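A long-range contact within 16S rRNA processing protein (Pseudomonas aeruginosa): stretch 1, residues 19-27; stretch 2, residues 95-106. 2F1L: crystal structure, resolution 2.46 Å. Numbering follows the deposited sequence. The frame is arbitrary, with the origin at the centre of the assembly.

Stretch 1 (19-27) DLVVIGKIV
Stretch 2 (95-106) GYEICIPRSELP

Strand 20-27 runs antiparallel to the strand that ends at Pro101, their N-to-C directions 154° apart and their axes approaching to 4.4 Å; together the stretches bury 889 Å². Non-hydrogen-bonded pairs Leu20-Pro101, Val22-Cys99 and Lys25-Glu97 have CA-CA distances of 4.5, 4.4 and 4.4 Å. The hydrogen-bonded pairs are wider: CA-CA is 5.6 Å for Val21-Ile100 and 5.0 Å for Gly24-Ile98.

Backbone hydrogen bonds fix this register. Arg102 N donates to Asp19 O (2.7 Å, 176°), just where residues 102-104 turn into a 3-10 segment. Val21 N to Ile100 O (2.9 Å) and Ile100 N to Val21 O (3.0 Å) form a reciprocal pair. Between Val22 and Gly24 the register slips by one, a beta bulge. Ile23, at phi/psi -100/-7, departs from extended geometry, so that Ile23 N (2.9 Å) and, weakly, Gly24 N (3.4 Å) both reach Ile98 O. Gly24 is fully extended (-178/-178) and its O accepts from Ile98 N at 2.9 Å. Ile26 N to Tyr96 O (2.9 Å) and Gly95 N to Ile26 O (2.7 Å) complete the ladder.

Val21, Ile98 and Ile100 share one face and are buried; branched apolar side chains suit this dry site, and the sideways Ile23 and Ile26, also buried, pack against them. Val21 (chi1 m) sets CG2 4.3 Å from Ile100 CG1 and 4.2 Å from Leu105 CD1. Ile23 (p, t) brings its end nearer: CG1 lies 3.9 Å from Ile98 CG2, and CD1 3.9 Å from Ile100 CG2. Ile98 (m, t) also meets Ile26 (m, t), CG1 to CG1 at 3.9 Å. Glycine suits position 24, since an ideal CB would sit a tight 3.3 Å from Ile98 CD1.

On the other face, Val22 (t) places CG2 4.1 Å from Cys99 SG (chi1 m). Partly exposed Lys25, all t, runs alongside Glu97 (m, t), with Lys25 CD 4.4 Å from Glu97 CG. Outside either face, Gly95 has phi/psi 95/-1, where a CB would jam against the carbonyl O of the residue before.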

# COMPACT_ATOMS: atom_id res chain seq x y z
N ASP A 19 -2.92 -14.53 20.21
CA ASP A 19 -3.81 -13.78 19.31
C ASP A 19 -3.43 -12.30 19.45
O ASP A 19 -4.33 -11.45 19.48
N LEU A 20 -2.13 -11.97 19.55
CA LEU A 20 -1.65 -10.58 19.50
C LEU A 20 -1.29 -10.24 18.03
O LEU A 20 -0.51 -10.94 17.42
CB LEU A 20 -0.41 -10.35 20.44
CG LEU A 20 -0.45 -9.88 21.93
N VAL A 21 -1.87 -9.20 17.44
CA VAL A 21 -1.37 -8.70 16.15
C VAL A 21 -0.58 -7.41 16.34
O VAL A 21 -0.80 -6.68 17.31
CB VAL A 21 -2.49 -8.50 15.06
CG1 VAL A 21 -3.34 -9.78 14.94
CG2 VAL A 21 -3.35 -7.32 15.34
N VAL A 22 0.32 -7.13 15.40
CA VAL A 22 1.24 -6.02 15.53
C VAL A 22 0.74 -4.85 14.69
O VAL A 22 0.67 -4.93 13.44
CB VAL A 22 2.66 -6.40 15.00
CG1 VAL A 22 3.64 -5.25 15.25
CG2 VAL A 22 3.17 -7.66 15.64
N ILE A 23 0.44 -3.75 15.34
CA ILE A 23 -0.11 -2.59 14.62
C ILE A 23 0.90 -1.52 14.31
O ILE A 23 0.56 -0.56 13.66
CB ILE A 23 -1.32 -1.94 15.36
CG1 ILE A 23 -0.91 -1.49 16.77
CG2 ILE A 23 -2.49 -2.94 15.37
CD1 ILE A 23 -2.02 -0.79 17.54
N GLY A 24 2.10 -1.66 14.85
CA GLY A 24 3.17 -0.63 14.64
C GLY A 24 4.46 -1.04 15.32
O GLY A 24 4.55 -2.13 15.91
N LYS A 25 5.49 -0.20 15.25
CA LYS A 25 6.74 -0.52 15.89
C LYS A 25 7.47 0.72 16.31
O LYS A 25 7.56 1.66 15.53
CB LYS A 25 7.60 -1.31 14.94
CG LYS A 25 8.94 -1.71 15.58
CD LYS A 25 9.54 -2.93 14.92
CE LYS A 25 10.70 -3.49 15.72
NZ LYS A 25 11.26 -4.69 15.05
N ILE A 26 8.03 0.68 17.53
CA ILE A 26 8.83 1.78 18.07
C ILE A 26 10.25 1.65 17.60
O ILE A 26 10.92 0.66 17.86
CB ILE A 26 8.79 1.79 19.62
CG1 ILE A 26 7.35 1.88 20.14
CG2 ILE A 26 9.55 2.97 20.19
CD1 ILE A 26 7.25 2.02 21.69
N VAL A 27 10.74 2.66 16.89
CA VAL A 27 12.04 2.52 16.19
C VAL A 27 13.09 3.53 16.56
O VAL A 27 14.25 3.36 16.21
CB VAL A 27 11.85 2.60 14.68
CG1 VAL A 27 11.07 1.41 14.20
CG2 VAL A 27 11.13 3.92 14.29
N GLY A 95 12.75 -0.79 19.26
CA GLY A 95 12.68 -2.21 18.92
C GLY A 95 11.46 -2.92 19.47
O GLY A 95 11.30 -4.10 19.22
N TYR A 96 10.60 -2.22 20.22
CA TYR A 96 9.35 -2.81 20.70
C TYR A 96 8.27 -2.77 19.63
O TYR A 96 7.95 -1.72 19.08
CB TYR A 96 8.80 -2.05 21.89
CG TYR A 96 9.36 -2.50 23.22
CD1 TYR A 96 9.17 -3.79 23.67
CD2 TYR A 96 10.02 -1.63 24.05
CE1 TYR A 96 9.66 -4.21 24.88
CE2 TYR A 96 10.52 -2.05 25.27
CZ TYR A 96 10.33 -3.33 25.67
OH TYR A 96 10.82 -3.73 26.87
N GLU A 97 7.71 -3.93 19.34
CA GLU A 97 6.52 -3.99 18.52
C GLU A 97 5.37 -3.50 19.35
O GLU A 97 5.28 -3.81 20.54
CB GLU A 97 6.25 -5.42 18.11
CG GLU A 97 7.32 -5.98 17.21
CD GLU A 97 7.12 -7.44 16.88
OE1 GLU A 97 6.42 -8.14 17.68
OE2 GLU A 97 7.67 -7.87 15.84
N ILE A 98 4.49 -2.73 18.73
CA ILE A 98 3.28 -2.25 19.40
C ILE A 98 2.18 -3.22 19.03
O ILE A 98 1.84 -3.30 17.85
CB ILE A 98 2.86 -0.87 18.89
CG1 ILE A 98 4.00 0.15 19.06
CG2 ILE A 98 1.56 -0.42 19.62
CD1 ILE A 98 3.90 1.35 18.23
N CYS A 99 1.65 -3.96 20.00
CA CYS A 99 0.67 -5.03 19.76
C CYS A 99 -0.67 -4.79 20.42
O CYS A 99 -0.77 -4.03 21.38
CB CYS A 99 1.18 -6.37 20.28
SG CYS A 99 2.72 -6.89 19.62
N ILE A 100 -1.69 -5.45 19.88
CA ILE A 100 -2.99 -5.52 20.52
C ILE A 100 -3.62 -6.88 20.28
O ILE A 100 -3.30 -7.53 19.30
CB ILE A 100 -3.95 -4.43 20.03
CG1 ILE A 100 -4.22 -4.60 18.52
CG2 ILE A 100 -3.38 -3.02 20.38
CD1 ILE A 100 -5.39 -3.73 17.99
N PRO A 101 -4.50 -7.31 21.20
CA PRO A 101 -5.36 -8.47 20.97
C PRO A 101 -6.11 -8.40 19.63
O PRO A 101 -6.69 -7.36 19.32
CB PRO A 101 -6.37 -8.38 22.12
CG PRO A 101 -5.60 -7.72 23.22
CD PRO A 101 -4.70 -6.75 22.56
N ARG A 102 -6.05 -9.50 18.86
CA ARG A 102 -6.86 -9.72 17.62
C ARG A 102 -8.28 -9.16 17.80
O ARG A 102 -8.75 -8.41 16.96
CB ARG A 102 -6.94 -11.24 17.28
CG ARG A 102 -6.68 -11.64 15.80
CD ARG A 102 -5.79 -12.92 15.70
NE ARG A 102 -5.06 -12.95 14.43
N SER A 103 -8.90 -9.51 18.93
CA SER A 103 -10.27 -9.11 19.31
C SER A 103 -10.59 -7.60 19.39
O SER A 103 -11.74 -7.21 19.25
CB SER A 103 -10.61 -9.74 20.67
OG SER A 103 -9.72 -9.26 21.65
N GLU A 104 -9.59 -6.75 19.60
CA GLU A 104 -9.82 -5.30 19.63
C GLU A 104 -9.86 -4.65 18.25
O GLU A 104 -10.02 -3.44 18.14
CB GLU A 104 -8.76 -4.61 20.46
CG GLU A 104 -8.81 -4.97 21.93
CD GLU A 104 -8.09 -3.95 22.79
OE1 GLU A 104 -7.09 -3.34 22.33
OE2 GLU A 104 -8.55 -3.78 23.94
N LEU A 105 -9.68 -5.42 17.19
CA LEU A 105 -9.86 -4.88 15.84
C LEU A 105 -11.36 -4.87 15.54
O LEU A 105 -12.07 -5.72 16.06
CB LEU A 105 -9.18 -5.76 14.80
CG LEU A 105 -7.67 -6.02 14.89
CD1 LEU A 105 -7.37 -7.22 14.00
CD2 LEU A 105 -6.88 -4.76 14.50
N PRO A 106 -11.83 -3.93 14.70
CA PRO A 106 -13.22 -4.02 14.18
C PRO A 106 -13.48 -5.37 13.48
O PRO A 106 -12.66 -5.80 12.67
CB PRO A 106 -13.32 -2.85 13.19
CG PRO A 106 -12.15 -1.90 13.55
CD PRO A 106 -11.09 -2.73 14.22